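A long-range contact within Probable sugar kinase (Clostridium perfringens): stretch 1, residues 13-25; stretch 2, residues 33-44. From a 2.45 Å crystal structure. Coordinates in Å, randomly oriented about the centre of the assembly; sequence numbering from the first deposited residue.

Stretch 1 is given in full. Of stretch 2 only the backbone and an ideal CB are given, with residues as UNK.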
# COMPACT_ATOMS: atom_id res chain seq x y z
N GLY A 13 20.73 -3.52 1.82
CA GLY A 13 20.06 -3.10 3.04
C GLY A 13 18.54 -3.16 3.04
O GLY A 13 17.92 -3.58 2.07
N ALA A 14 17.94 -2.65 4.11
CA ALA A 14 16.49 -2.66 4.33
C ALA A 14 15.59 -1.73 3.49
O ALA A 14 16.03 -0.69 3.01
CB ALA A 14 16.20 -2.44 5.80
N SER A 15 14.35 -2.17 3.30
CA SER A 15 13.29 -1.44 2.58
C SER A 15 12.10 -1.46 3.53
O SER A 15 11.62 -2.53 3.91
CB SER A 15 12.85 -2.14 1.29
OG SER A 15 13.81 -2.03 0.27
N VAL A 16 11.62 -0.28 3.90
CA VAL A 16 10.48 -0.16 4.80
C VAL A 16 9.36 0.64 4.15
O VAL A 16 9.62 1.64 3.48
CB VAL A 16 10.87 0.57 6.14
CG1 VAL A 16 9.70 0.51 7.15
CG2 VAL A 16 12.14 -0.02 6.75
N VAL A 17 8.12 0.20 4.35
CA VAL A 17 6.95 0.93 3.86
C VAL A 17 6.32 1.56 5.11
O VAL A 17 5.93 0.84 6.03
CB VAL A 17 5.89 0.02 3.15
CG1 VAL A 17 4.65 0.83 2.76
CG2 VAL A 17 6.48 -0.61 1.90
N ASP A 18 6.28 2.89 5.17
CA ASP A 18 5.67 3.61 6.29
C ASP A 18 4.20 3.96 5.98
O ASP A 18 3.89 4.46 4.90
CB ASP A 18 6.43 4.91 6.58
CG ASP A 18 7.78 4.67 7.23
OD1 ASP A 18 7.89 3.81 8.13
OD2 ASP A 18 8.74 5.38 6.86
N VAL A 19 3.30 3.62 6.91
CA VAL A 19 1.86 3.91 6.77
C VAL A 19 1.46 4.77 7.98
O VAL A 19 1.37 4.28 9.11
CB VAL A 19 0.99 2.62 6.70
CG1 VAL A 19 -0.45 2.97 6.31
CG2 VAL A 19 1.56 1.62 5.68
N PHE A 20 1.26 6.06 7.74
CA PHE A 20 0.93 7.02 8.78
C PHE A 20 -0.50 7.55 8.72
O PHE A 20 -0.96 8.00 7.67
CB PHE A 20 1.88 8.22 8.72
CG PHE A 20 3.28 7.93 9.18
CD1 PHE A 20 3.55 7.60 10.52
CD2 PHE A 20 4.37 8.07 8.28
CE1 PHE A 20 4.89 7.40 10.98
CE2 PHE A 20 5.71 7.87 8.72
CZ PHE A 20 5.97 7.54 10.08
N GLY A 21 -1.18 7.52 9.87
CA GLY A 21 -2.54 8.03 9.97
C GLY A 21 -2.55 9.28 10.83
O GLY A 21 -2.27 9.20 12.02
N PHE A 22 -2.84 10.42 10.21
CA PHE A 22 -2.89 11.71 10.90
C PHE A 22 -4.33 12.06 11.26
O PHE A 22 -5.16 12.18 10.36
CB PHE A 22 -2.32 12.83 10.01
CG PHE A 22 -0.88 12.63 9.61
CD1 PHE A 22 0.16 13.25 10.33
CD2 PHE A 22 -0.55 11.84 8.49
CE1 PHE A 22 1.53 13.07 9.94
CE2 PHE A 22 0.80 11.65 8.09
CZ PHE A 22 1.84 12.28 8.82
N SER A 23 -4.61 12.26 12.55
CA SER A 23 -5.95 12.61 13.02
C SER A 23 -6.39 14.02 12.60
O SER A 23 -5.64 14.98 12.77
CB SER A 23 -6.06 12.50 14.55
OG SER A 23 -5.92 11.18 15.02
N LYS A 24 -7.59 14.11 12.00
CA LYS A 24 -8.19 15.38 11.56
C LYS A 24 -9.34 15.80 12.48
O LYS A 24 -10.20 16.61 12.12
CB LYS A 24 -8.64 15.29 10.09
CG LYS A 24 -7.50 15.21 9.06
CD LYS A 24 -6.65 16.48 9.08
CE LYS A 24 -5.41 16.33 8.23
NZ LYS A 24 -4.58 17.56 8.29
N ALA A 25 -9.35 15.19 13.66
CA ALA A 25 -10.31 15.43 14.73
C ALA A 25 -9.63 14.95 16.00
O ALA A 25 -8.64 14.20 15.93
CB ALA A 25 -11.58 14.63 14.51
N UNK A 33 -11.22 7.48 14.59
CA UNK A 33 -10.99 8.92 14.40
C UNK A 33 -10.85 9.27 12.90
O UNK A 33 -10.18 8.55 12.17
CB UNK A 33 -9.74 9.36 15.16
N UNK A 34 -11.53 10.33 12.42
CA UNK A 34 -11.38 10.66 10.99
C UNK A 34 -9.99 11.26 10.73
O UNK A 34 -9.48 12.04 11.55
CB UNK A 34 -12.47 11.64 10.54
N UNK A 35 -9.36 10.83 9.65
CA UNK A 35 -8.04 11.34 9.34
C UNK A 35 -7.52 11.17 7.93
O UNK A 35 -8.27 10.90 7.00
CB UNK A 35 -7.04 10.68 10.29
N UNK A 36 -6.21 11.37 7.80
CA UNK A 36 -5.53 11.28 6.52
C UNK A 36 -4.42 10.23 6.57
O UNK A 36 -3.54 10.29 7.44
CB UNK A 36 -4.96 12.64 6.12
N UNK A 37 -4.47 9.30 5.63
CA UNK A 37 -3.49 8.23 5.52
C UNK A 37 -2.41 8.59 4.49
O UNK A 37 -2.71 8.96 3.35
CB UNK A 37 -4.18 6.92 5.14
N UNK A 38 -1.15 8.47 4.92
CA UNK A 38 0.00 8.77 4.08
C UNK A 38 0.87 7.51 3.99
O UNK A 38 1.22 6.91 5.01
CB UNK A 38 0.79 9.96 4.63
N UNK A 39 1.15 7.09 2.76
CA UNK A 39 2.00 5.92 2.51
C UNK A 39 3.30 6.41 1.88
O UNK A 39 3.29 7.14 0.89
CB UNK A 39 1.30 4.90 1.61
N UNK A 40 4.43 6.03 2.48
CA UNK A 40 5.74 6.42 1.96
C UNK A 40 6.76 5.30 2.09
O UNK A 40 6.64 4.44 2.96
CB UNK A 40 6.25 7.67 2.69
N UNK A 41 7.76 5.32 1.21
CA UNK A 41 8.82 4.32 1.21
C UNK A 41 10.05 4.84 1.95
O UNK A 41 10.51 5.96 1.71
CB UNK A 41 9.19 3.93 -0.22
N UNK A 42 10.59 4.01 2.83
CA UNK A 42 11.74 4.38 3.63
C UNK A 42 12.82 3.33 3.70
O UNK A 42 12.81 2.36 2.93
CB UNK A 42 11.28 4.72 5.05
N UNK A 43 13.70 3.49 4.69
CA UNK A 43 14.85 2.61 4.87
C UNK A 43 15.99 3.37 4.23
O UNK A 43 15.90 3.72 3.06
CB UNK A 43 14.65 1.22 4.26
N UNK A 44 17.05 3.67 5.00
CA UNK A 44 18.24 4.42 4.54
C UNK A 44 18.77 3.94 3.19
O UNK A 44 18.92 4.73 2.25
CB UNK A 44 19.36 4.31 5.58

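The strands run antiparallel. From 36 to 42, successive positions of stretch 2 direct CB to opposite faces of the sheet: one carries Val 17 and Val 19, the other Val 16, Asp 18, Phe 20 and Phe 22.

At position 33 the CB points toward stretch 1, 4.2 Å from Ser 23 OG. A small or branched residue, polar or not, would suit. It is Thr 33, whose CG2 lies 3.7 Å from Ser 23 OG and 3.5 Å from Ala 25 O.

Position 34 points sideways, near the CB of Ala 25. Its phi of -73° permits proline; many residues would fit. Pro 34 sets CG 3.6 Å from Ala 25 CB.

At position 35 an ideal CB would stand 2.4 Å from Phe 22 O, a clash, so this backbone has room only for glycine. It is Gly 35.

Position 36 shares the face of Phe 22, beside the aliphatic part of Lys 24; polar or long residues would do. His 36 pairs through its backbone, N to Phe 22 O and O to Phe 22 N, both 2.9 Å.

Position 37 turns to the valine face opposite Gly 21, which offers no side chain. A beta-branched apolar residue suits the strand, and Val 37 sets CG1 4.0 Å from Val 19 CG1.

At position 38 the ideal CB is 3.9 Å from Phe 22 CE2. A long aliphatic stem, charged at its tip or not, would cover the ring's edge. Lys 38 places CB 3.8 Å from that CE2, and its end leads away.

Position 39 pairs with Val 19, on the face that also carries Val 17, favouring valine, isoleucine or leucine. Ile 39 packs CG2 3.9 Å from Val 17 CG1.

Position 40 faces the side of Asp 18, where a small polar residue is comfortable. Ser 40 has OG 3.6 Å from Asp 18 CB; its O accepts from Asp 18 N at 2.7 Å.

Position 41 returns to Val 17, and a large apolar group would suit. Phe 41 presents its ring edge, CD1 3.9 Å from Val 17 CG2.

At position 42 an ideal CB would be tight, 3.2 Å from Asp 18 OD2, favouring the smallest residue. Gly 42 N donates to Val 16 O at 2.6 Å.

Position 43 has phi +98°, and an ideal CB would clash with Ala 14 O at 2.7 Å; Gly 43 answers both constraints.

Position 44 makes no contact, leaving the choice open; it is Val 44.

Stretch 2 (33-44) TPGHVKISFGGV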
# COMPACT_ATOMS: atom_id res chain seq x y z
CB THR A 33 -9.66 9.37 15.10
OG1 THR A 33 -9.61 8.83 16.43
CG2 THR A 33 -9.56 10.89 15.18
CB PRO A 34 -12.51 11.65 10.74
CG PRO A 34 -12.74 12.27 12.06
CD PRO A 34 -12.66 11.10 12.99
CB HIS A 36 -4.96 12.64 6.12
CG HIS A 36 -4.34 12.66 4.76
ND1 HIS A 36 -4.97 12.16 3.64
CD2 HIS A 36 -3.13 13.11 4.34
CE1 HIS A 36 -4.18 12.30 2.59
NE2 HIS A 36 -3.06 12.87 2.99
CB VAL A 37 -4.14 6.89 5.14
CG1 VAL A 37 -3.09 5.76 5.07
CG2 VAL A 37 -5.19 6.54 6.14
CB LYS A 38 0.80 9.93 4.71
CG LYS A 38 1.46 10.91 3.74
CD LYS A 38 2.81 10.42 3.22
CE LYS A 38 3.25 11.21 1.99
NZ LYS A 38 4.38 10.54 1.26
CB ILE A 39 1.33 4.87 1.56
CG1 ILE A 39 -0.09 4.52 2.03
CG2 ILE A 39 2.14 3.58 1.53
CD1 ILE A 39 -1.18 5.40 1.43
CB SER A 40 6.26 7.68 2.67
OG SER A 40 6.41 7.47 4.06
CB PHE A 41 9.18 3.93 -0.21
CG PHE A 41 8.04 3.38 -1.01
CD1 PHE A 41 7.22 2.36 -0.50
CD2 PHE A 41 7.79 3.86 -2.31
CE1 PHE A 41 6.16 1.81 -1.27
CE2 PHE A 41 6.74 3.32 -3.09
CZ PHE A 41 5.93 2.29 -2.56
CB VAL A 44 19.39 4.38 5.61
CG1 VAL A 44 20.68 5.01 5.07
CG2 VAL A 44 18.97 5.11 6.88
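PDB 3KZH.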